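Local coordinates for protein Xaa-Pro dipeptidase (Pyrococcus horikoshii, PDB 1WY2) that cleaves dipeptides that carry proline at the C-terminal position, probably those with a nonpolar N-terminal residue, as a two-metal prolidase working as a homodimer, at residues A[145-150]-A[222-227]; A[169-174]-A[211-216]; A[161-166]-A[183-188]. All coordinates share one frame; numbering follows the deposited sequence.

How the contacts relate
All three contacts lay helices 130-153 and 160-173 against one antiparallel sheet of the M24 catalytic domain. Contact 1 brings helix 130-153 to strand 220-229; contact 2 sets the later turns of helix 160-173 against strand 208-217, and contact 3 its earlier turns against strand 184-187. The centres of contacts 1 and 2 are about 8 Å apart, and their strands pair directly, Ile211 N lying 2.9 Å from Arg226 O. Contact 3 joins contact 2 through Ile184 N, 2.9 Å from Asp212 O. Asp223 of contact 1 and Asp212 of contact 2 share one zinc ion, whereas Thr183 of contact 3 has its side chain about 10 Å from a bound zinc ion.

Contact 1: residues A[145-150]-A[222-227]; sequences KAVMAA and SDITRT. With ZN (zinc ion), chain D; ZN (zinc ion), chain E.
On the helical backing of the pita-bread fold of M24 metallopeptidases, Val147 of helix 130-153 sets its two methyls on Ile224 and Arg226 of strand 220-229. Val147 CG2 meets Ile224 CG2 at 3.4 Å, tighter than methyls usually come, and also has Ile224 CD1 at 3.9 Å. The other branch lies against the base of the arginine chain, with Val147 CG1 3.8 Å from Arg226 CG and the two side chains at about a right angle. It is the valine's first torsion, CG1 anti to the backbone N (chi1 173°), that deals one methyl to each partner. An alanine here lacks both methyls and would probably leave a gap over Ile224 and the aliphatic part of Arg226.

Beyond CG the arginine bends (chi2 -68°) and brings its guanidinium beside the isoleucine: Ile224 CD1 sits 3.8 Å above one face, near the rim. Arg226 NH1 donates to Thr225 O at 2.8 Å, with the oxygen close to the guanidinium plane but the nitrogen above the carbonyl plane. Glu330 O also bonds NH1, and Asp331 forms a salt bridge with NH2, so this buried cation has several partners. On the sheet face turned from the helix lies the dinuclear site of the pita-bread domain, where Thr225 OG1 hydrogen-bonds the metal ligand Glu330. Asp223, just before the strand's regular part, bridges the metals: Asp223 OD1 binds one zinc ion at 2.0 Å and OD2 binds the other at 2.1 Å.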
loop_
_atom_site.group_PDB
_atom_site.type_symbol
_atom_site.label_atom_id
_atom_site.label_comp_id
_atom_site.label_asym_id
_atom_site.label_seq_id
_atom_site.Cartn_x
_atom_site.Cartn_y
_atom_site.Cartn_z
ATOM N N LYS A 145 17.907 2.942 14.732
ATOM C CA LYS A 145 17.387 3.129 16.084
ATOM C C LYS A 145 16.284 2.120 16.378
ATOM O O LYS A 145 16.167 1.619 17.498
ATOM C CB LYS A 145 16.844 4.550 16.259
ATOM C CG LYS A 145 17.922 5.614 16.340
ATOM C CD LYS A 145 17.319 6.994 16.513
ATOM C CE LYS A 145 18.410 8.037 16.694
ATOM N NZ LYS A 145 17.838 9.401 16.879
ATOM N N ALA A 146 15.481 1.818 15.362
ATOM C CA ALA A 146 14.385 0.871 15.527
ATOM C C ALA A 146 14.915 -0.539 15.759
ATOM O O ALA A 146 14.399 -1.269 16.602
ATOM C CB ALA A 146 13.480 0.899 14.303
ATOM N N VAL A 147 15.944 -0.920 15.011
ATOM C CA VAL A 147 16.527 -2.247 15.166
ATOM C C VAL A 147 17.148 -2.405 16.553
ATOM O O VAL A 147 17.007 -3.452 17.187
ATOM C CB VAL A 147 17.601 -2.516 14.094
ATOM C CG1 VAL A 147 18.306 -3.838 14.378
ATOM C CG2 VAL A 147 16.950 -2.556 12.718
ATOM N N MET A 148 17.837 -1.369 17.021
ATOM C CA MET A 148 18.457 -1.430 18.342
ATOM C C MET A 148 17.384 -1.545 19.411
ATOM O O MET A 148 17.559 -2.256 20.401
ATOM C CB MET A 148 19.324 -0.194 18.600
ATOM C CG MET A 148 20.588 -0.125 17.749
ATOM S SD MET A 148 21.674 -1.567 17.906
ATOM C CE MET A 148 22.449 -1.252 19.521
ATOM N N ALA A 149 16.270 -0.842 19.214
ATOM C CA ALA A 149 15.173 -0.899 20.171
ATOM C C ALA A 149 14.547 -2.290 20.148
ATOM O O ALA A 149 14.153 -2.814 21.189
ATOM C CB ALA A 149 14.121 0.154 19.840
ATOM N N ALA A 150 14.462 -2.888 18.962
ATOM C CA ALA A 150 13.882 -4.223 18.828
ATOM C C ALA A 150 14.717 -5.243 19.589
ATOM O O ALA A 150 14.186 -6.095 20.299
ATOM C CB ALA A 150 13.800 -4.620 17.357
ATOM N N SER A 222 14.028 3.419 3.835
ATOM C CA SER A 222 15.217 2.786 4.400
ATOM C C SER A 222 14.848 1.310 4.559
ATOM O O SER A 222 13.665 0.958 4.580
ATOM C CB SER A 222 15.585 3.401 5.755
ATOM O OG SER A 222 14.492 3.363 6.652
ATOM N N ASP A 223 15.846 0.448 4.676
ATOM C CA ASP A 223 15.585 -0.984 4.772
ATOM C C ASP A 223 16.765 -1.641 5.472
ATOM O O ASP A 223 17.912 -1.457 5.065
ATOM C CB ASP A 223 15.424 -1.535 3.349
ATOM C CG ASP A 223 14.788 -2.904 3.304
ATOM O OD1 ASP A 223 14.570 -3.521 4.369
ATOM O OD2 ASP A 223 14.511 -3.356 2.174
ATOM N N ILE A 224 16.487 -2.402 6.525
ATOM C CA ILE A 224 17.550 -3.061 7.273
ATOM C C ILE A 224 17.075 -4.376 7.890
ATOM O O ILE A 224 15.914 -4.505 8.264
ATOM C CB ILE A 224 18.067 -2.126 8.406
ATOM C CG1 ILE A 224 19.264 -2.754 9.120
ATOM C CG2 ILE A 224 16.953 -1.859 9.414
ATOM C CD1 ILE A 224 19.842 -1.880 10.237
ATOM N N THR A 225 17.971 -5.356 7.962
ATOM C CA THR A 225 17.654 -6.641 8.580
ATOM C C THR A 225 18.823 -7.095 9.436
ATOM O O THR A 225 19.972 -7.085 8.996
ATOM C CB THR A 225 17.406 -7.788 7.560
ATOM O OG1 THR A 225 16.320 -7.459 6.688
ATOM C CG2 THR A 225 17.048 -9.079 8.306
ATOM N N ARG A 226 18.528 -7.481 10.668
ATOM C CA ARG A 226 19.552 -8.011 11.560
ATOM C C ARG A 226 18.952 -9.270 12.165
ATOM O O ARG A 226 17.748 -9.342 12.396
ATOM C CB ARG A 226 19.900 -7.019 12.674
ATOM C CG ARG A 226 20.688 -5.804 12.204
ATOM C CD ARG A 226 22.097 -6.178 11.749
ATOM N NE ARG A 226 22.829 -5.004 11.279
ATOM C CZ ARG A 226 22.741 -4.512 10.048
ATOM N NH1 ARG A 226 21.959 -5.097 9.142
ATOM N NH2 ARG A 226 23.411 -3.415 9.729
ATOM N N THR A 227 19.788 -10.270 12.400
ATOM C CA THR A 227 19.308 -11.506 12.994
ATOM C C THR A 227 20.053 -11.699 14.303
ATOM O O THR A 227 21.260 -11.473 14.372
ATOM C CB THR A 227 19.571 -12.719 12.074
ATOM O OG1 THR A 227 18.835 -12.562 10.854
ATOM C CG2 THR A 227 19.138 -14.018 12.754
HETATM ZN ZN ZN D . 14.444 -5.525 4.441
HETATM ZN ZN ZN E . 15.165 -5.221 1.386
#

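Contact 2: residues A[169-174]-A[211-216]; sequences YLMKMN and IDLGAL. With ZN (zinc ion), chain D.
Met171 of helix 160-173 reaches with its thioether onto strand 208-217, one of the metal-bearing strands of the pita-bread fold. Met171 SD rests on a methyl group, 3.7 Å from Ala215 CB, and lies 4.2 Å from Leu213 CD1. The chain runs out extended and then turns at its last torsion (chi3 -82°), which puts Met171 CE 3.5 Å from Gly214 O. Glycine thus takes part through its carbonyl, between two side chains that point at the helix.

One shell further out, Ala146 of helix 130-153 touches both Met171 and Leu213, wedged where the two helices meet the sheet, and Ser222 OG hydrogen-bonds the backbone N of Ala215. Pro179 also packs on the methionine. Near the C-terminal end of the helix, Asn174 ND2 hydrogen-bonds back to Leu170 O at 2.7 Å, from above the carbonyl plane. The helix's outer side belongs to the dimer interface: Lys172 forms a salt bridge with Glu168 of the second subunit.

Across the strand from this packing is the metal site, where Arg328 pairs with OD2 of Asp212 while Asp212 OD1 binds a zinc ion at 2.0 Å.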
loop_
_atom_site.group_PDB
_atom_site.type_symbol
_atom_site.label_atom_id
_atom_site.label_comp_id
_atom_site.label_asym_id
_atom_site.label_seq_id
_atom_site.Cartn_x
_atom_site.Cartn_y
_atom_site.Cartn_z
ATOM N N TYR A 169 6.247 2.512 16.700
ATOM C CA TYR A 169 5.879 3.713 17.438
ATOM C C TYR A 169 7.135 4.568 17.579
ATOM O O TYR A 169 7.095 5.780 17.395
ATOM C CB TYR A 169 5.329 3.347 18.822
ATOM C CG TYR A 169 5.100 4.533 19.737
ATOM C CD1 TYR A 169 6.089 4.952 20.627
ATOM C CD2 TYR A 169 3.900 5.242 19.704
ATOM C CE1 TYR A 169 5.887 6.050 21.469
ATOM C CE2 TYR A 169 3.690 6.342 20.538
ATOM C CZ TYR A 169 4.688 6.738 21.417
ATOM O OH TYR A 169 4.479 7.822 22.242
ATOM N N LEU A 170 8.258 3.927 17.896
ATOM C CA LEU A 170 9.518 4.645 18.047
ATOM C C LEU A 170 9.909 5.354 16.753
ATOM O O LEU A 170 10.352 6.505 16.779
ATOM C CB LEU A 170 10.638 3.683 18.467
ATOM C CG LEU A 170 12.033 4.306 18.587
ATOM C CD1 LEU A 170 12.057 5.286 19.755
ATOM C CD2 LEU A 170 13.075 3.216 18.786
ATOM N N MET A 171 9.742 4.677 15.620
ATOM C CA MET A 171 10.096 5.282 14.340
ATOM C C MET A 171 9.269 6.539 14.083
ATOM O O MET A 171 9.797 7.561 13.648
ATOM C CB MET A 171 9.903 4.285 13.193
ATOM C CG MET A 171 10.947 3.171 13.161
ATOM S SD MET A 171 11.061 2.325 11.554
ATOM C CE MET A 171 9.694 1.157 11.689
ATOM N N LYS A 172 7.975 6.462 14.363
ATOM C CA LYS A 172 7.087 7.603 14.156
ATOM C C LYS A 172 7.454 8.766 15.068
ATOM O O LYS A 172 7.431 9.928 14.652
ATOM C CB LYS A 172 5.637 7.194 14.414
ATOM C CG LYS A 172 5.112 6.175 13.431
ATOM C CD LYS A 172 3.796 5.579 13.901
ATOM C CE LYS A 172 3.443 4.346 13.087
ATOM N NZ LYS A 172 2.197 3.690 13.572
ATOM N N MET A 173 7.798 8.460 16.311
ATOM C CA MET A 173 8.149 9.512 17.251
ATOM C C MET A 173 9.515 10.105 16.940
ATOM O O MET A 173 9.894 11.135 17.499
ATOM C CB MET A 173 8.085 8.978 18.684
ATOM C CG MET A 173 6.675 8.559 19.100
ATOM S SD MET A 173 5.457 9.914 19.115
ATOM C CE MET A 173 5.024 10.061 17.406
ATOM N N ASN A 174 10.246 9.458 16.036
ATOM C CA ASN A 174 11.554 9.947 15.630
ATOM C C ASN A 174 11.499 10.658 14.282
ATOM O O ASN A 174 12.534 10.955 13.684
ATOM C CB ASN A 174 12.569 8.806 15.586
ATOM C CG ASN A 174 13.178 8.528 16.943
ATOM O OD1 ASN A 174 13.928 9.346 17.480
ATOM N ND2 ASN A 174 12.852 7.378 17.513
ATOM N N ILE A 211 14.904 -9.624 12.166
ATOM C CA ILE A 211 14.280 -8.310 12.319
ATOM C C ILE A 211 14.510 -7.524 11.031
ATOM O O ILE A 211 15.624 -7.077 10.764
ATOM C CB ILE A 211 14.923 -7.543 13.497
ATOM C CG1 ILE A 211 14.865 -8.400 14.767
ATOM C CG2 ILE A 211 14.203 -6.214 13.718
ATOM C CD1 ILE A 211 15.815 -7.940 15.861
ATOM N N ASP A 212 13.457 -7.365 10.235
ATOM C CA ASP A 212 13.539 -6.644 8.964
ATOM C C ASP A 212 12.522 -5.507 9.037
ATOM O O ASP A 212 11.317 -5.741 9.147
ATOM C CB ASP A 212 13.198 -7.598 7.808
ATOM C CG ASP A 212 13.565 -7.042 6.440
ATOM O OD1 ASP A 212 13.704 -5.809 6.287
ATOM O OD2 ASP A 212 13.697 -7.855 5.499
ATOM N N LEU A 213 13.008 -4.274 8.984
ATOM C CA LEU A 213 12.130 -3.119 9.082
ATOM C C LEU A 213 12.699 -1.939 8.316
ATOM O O LEU A 213 13.823 -1.988 7.809
ATOM C CB LEU A 213 11.932 -2.750 10.564
ATOM C CG LEU A 213 13.184 -2.427 11.394
ATOM C CD1 LEU A 213 13.610 -0.987 11.150
ATOM C CD2 LEU A 213 12.893 -2.635 12.880
ATOM N N GLY A 214 11.915 -0.874 8.227
ATOM C CA GLY A 214 12.380 0.303 7.521
ATOM C C GLY A 214 11.481 1.480 7.822
ATOM O O GLY A 214 10.348 1.308 8.262
ATOM N N ALA A 215 11.985 2.682 7.588
ATOM C CA ALA A 215 11.196 3.872 7.843
ATOM C C ALA A 215 10.979 4.678 6.575
ATOM O O ALA A 215 11.870 4.773 5.730
ATOM C CB ALA A 215 11.891 4.740 8.891
ATOM N N LEU A 216 9.780 5.234 6.442
ATOM C CA LEU A 216 9.452 6.106 5.322
ATOM C C LEU A 216 9.643 7.460 5.994
ATOM O O LEU A 216 8.950 7.776 6.960
ATOM C CB LEU A 216 7.993 5.929 4.894
ATOM C CG LEU A 216 7.479 6.953 3.873
ATOM C CD1 LEU A 216 8.328 6.904 2.609
ATOM C CD2 LEU A 216 6.020 6.670 3.548
HETATM ZN ZN ZN D . 14.444 -5.525 4.441
#

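Contact 3: residues A[161-166]-A[183-188]; sequences REVAAK and TIIASG
Val163 and Ala164 meet Thr183 and Ile185 with no flat group between them: neither ring, amide, carboxylate nor guanidinium offers a face or an edge to the contact, which is carried by aliphatic carbons. The one guanidinium of the two segments, that of Arg161, leads off to a salt bridge with Asp200.

Ala164 is the point of closest backbone approach, its CA 6.0 Å from Thr183 CA, a closeness consistent with its small side chain. Its methyl is touched from two residues of the other segment, with Ala164 CB 4.0 Å from Thr183 CG2 and 4.1 Å from Ile185 CG1. Val163 takes the end of the isoleucine: Val163 CG1 lies 4.2 Å from Ile185 CD1, and the two side chains meet at about a right angle. Ile185 serves both helix residues because its chain bends at chi2 (-64°), so that CG1 stays against the alanine while CD1 is carried round to the valine. These separations are those of relaxed van der Waals packing. Thr183 has two roles, with CG2 facing the alanine and the hydroxyl OG1 hydrogen-bonded to Glu168, further along the same helix.

Helix 160-173 lies here against the edge region of the pita-bread domain's sheet, where strand 184-187 runs antiparallel to strand 208-217. Ile185 also packs on Ile211 of that neighbouring strand and on Ala198 of a loop, while Ile184, pointing away from the helix, touches the metal ligand Asp212. At the start of helix 160-173, Glu160 hydrogen-bonds Ser187 OG of the strand; Lys172 of the second subunit packs on Ala164 and Ala165.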
loop_
_atom_site.group_PDB
_atom_site.type_symbol
_atom_site.label_atom_id
_atom_site.label_comp_id
_atom_site.label_asym_id
_atom_site.label_seq_id
_atom_site.Cartn_x
_atom_site.Cartn_y
_atom_site.Cartn_z
ATOM N N ARG A 161 4.416 -9.487 17.378
ATOM C CA ARG A 161 3.634 -8.315 16.998
ATOM C C ARG A 161 3.784 -7.152 17.971
ATOM O O ARG A 161 3.745 -5.991 17.565
ATOM C CB ARG A 161 2.157 -8.688 16.883
ATOM C CG ARG A 161 1.248 -7.514 16.552
ATOM C CD ARG A 161 0.442 -7.799 15.307
ATOM N NE ARG A 161 -0.162 -9.126 15.356
ATOM C CZ ARG A 161 -0.590 -9.787 14.289
ATOM N NH1 ARG A 161 -0.482 -9.244 13.085
ATOM N NH2 ARG A 161 -1.114 -10.997 14.424
ATOM N N GLU A 162 3.944 -7.455 19.256
ATOM C CA GLU A 162 4.090 -6.400 20.249
ATOM C C GLU A 162 5.437 -5.708 20.098
ATOM O O GLU A 162 5.549 -4.500 20.317
ATOM C CB GLU A 162 3.913 -6.970 21.665
ATOM C CG GLU A 162 2.451 -7.236 22.007
ATOM C CD GLU A 162 2.252 -7.928 23.343
ATOM O OE1 GLU A 162 3.055 -7.700 24.272
ATOM O OE2 GLU A 162 1.270 -8.686 23.468
ATOM N N VAL A 163 6.458 -6.474 19.720
ATOM C CA VAL A 163 7.779 -5.900 19.510
ATOM C C VAL A 163 7.661 -4.967 18.305
ATOM O O VAL A 163 8.162 -3.840 18.317
ATOM C CB VAL A 163 8.834 -6.994 19.210
ATOM C CG1 VAL A 163 10.165 -6.351 18.826
ATOM C CG2 VAL A 163 9.011 -7.888 20.433
ATOM N N ALA A 164 6.985 -5.443 17.265
ATOM C CA ALA A 164 6.795 -4.648 16.059
ATOM C C ALA A 164 6.069 -3.350 16.391
ATOM O O ALA A 164 6.459 -2.275 15.936
ATOM C CB ALA A 164 6.004 -5.445 15.023
ATOM N N ALA A 165 5.018 -3.449 17.197
ATOM C CA ALA A 165 4.248 -2.271 17.570
ATOM C C ALA A 165 5.123 -1.232 18.271
ATOM O O ALA A 165 5.032 -0.039 17.985
ATOM C CB ALA A 165 3.085 -2.674 18.473
ATOM N N LYS A 166 5.982 -1.692 19.174
ATOM C CA LYS A 166 6.854 -0.795 19.923
ATOM C C LYS A 166 7.861 -0.054 19.047
ATOM O O LYS A 166 8.050 1.152 19.204
ATOM C CB LYS A 166 7.599 -1.579 21.009
ATOM C CG LYS A 166 8.484 -0.733 21.919
ATOM C CD LYS A 166 7.663 0.154 22.844
ATOM C CE LYS A 166 8.555 0.923 23.809
ATOM N NZ LYS A 166 9.362 0.009 24.671
ATOM N N THR A 183 6.556 -4.503 9.316
ATOM C CA THR A 183 7.698 -4.980 10.089
ATOM C C THR A 183 7.745 -6.484 10.276
ATOM O O THR A 183 6.761 -7.113 10.671
ATOM C CB THR A 183 7.743 -4.312 11.475
ATOM O OG1 THR A 183 7.912 -2.899 11.309
ATOM C CG2 THR A 183 8.903 -4.860 12.302
ATOM N N ILE A 184 8.916 -7.046 9.996
ATOM C CA ILE A 184 9.138 -8.473 10.134
ATOM C C ILE A 184 9.904 -8.770 11.416
ATOM O O ILE A 184 11.008 -8.278 11.610
ATOM C CB ILE A 184 9.948 -9.017 8.932
ATOM C CG1 ILE A 184 9.067 -9.019 7.682
ATOM C CG2 ILE A 184 10.476 -10.422 9.233
ATOM C CD1 ILE A 184 9.832 -9.211 6.394
ATOM N N ILE A 185 9.275 -9.537 12.301
ATOM C CA ILE A 185 9.891 -9.986 13.544
ATOM C C ILE A 185 9.544 -11.468 13.475
ATOM O O ILE A 185 8.451 -11.873 13.873
ATOM C CB ILE A 185 9.240 -9.379 14.810
ATOM C CG1 ILE A 185 9.332 -7.847 14.789
ATOM C CG2 ILE A 185 9.943 -9.925 16.053
ATOM C CD1 ILE A 185 10.747 -7.301 14.826
ATOM N N ALA A 186 10.467 -12.260 12.935
ATOM C CA ALA A 186 10.254 -13.695 12.749
ATOM C C ALA A 186 11.157 -14.526 13.652
ATOM O O ALA A 186 12.373 -14.582 13.449
ATOM C CB ALA A 186 10.496 -14.054 11.284
ATOM N N SER A 187 10.550 -15.187 14.634
ATOM C CA SER A 187 11.302 -15.983 15.601
ATOM C C SER A 187 11.120 -17.490 15.460
ATOM O O SER A 187 10.074 -17.964 15.021
ATOM C CB SER A 187 10.913 -15.564 17.021
ATOM O OG SER A 187 9.547 -15.858 17.283
ATOM N N GLY A 188 12.151 -18.233 15.850
ATOM C CA GLY A 188 12.093 -19.682 15.773
ATOM C C GLY A 188 11.834 -20.171 14.363
ATOM O O GLY A 188 12.456 -19.696 13.410
#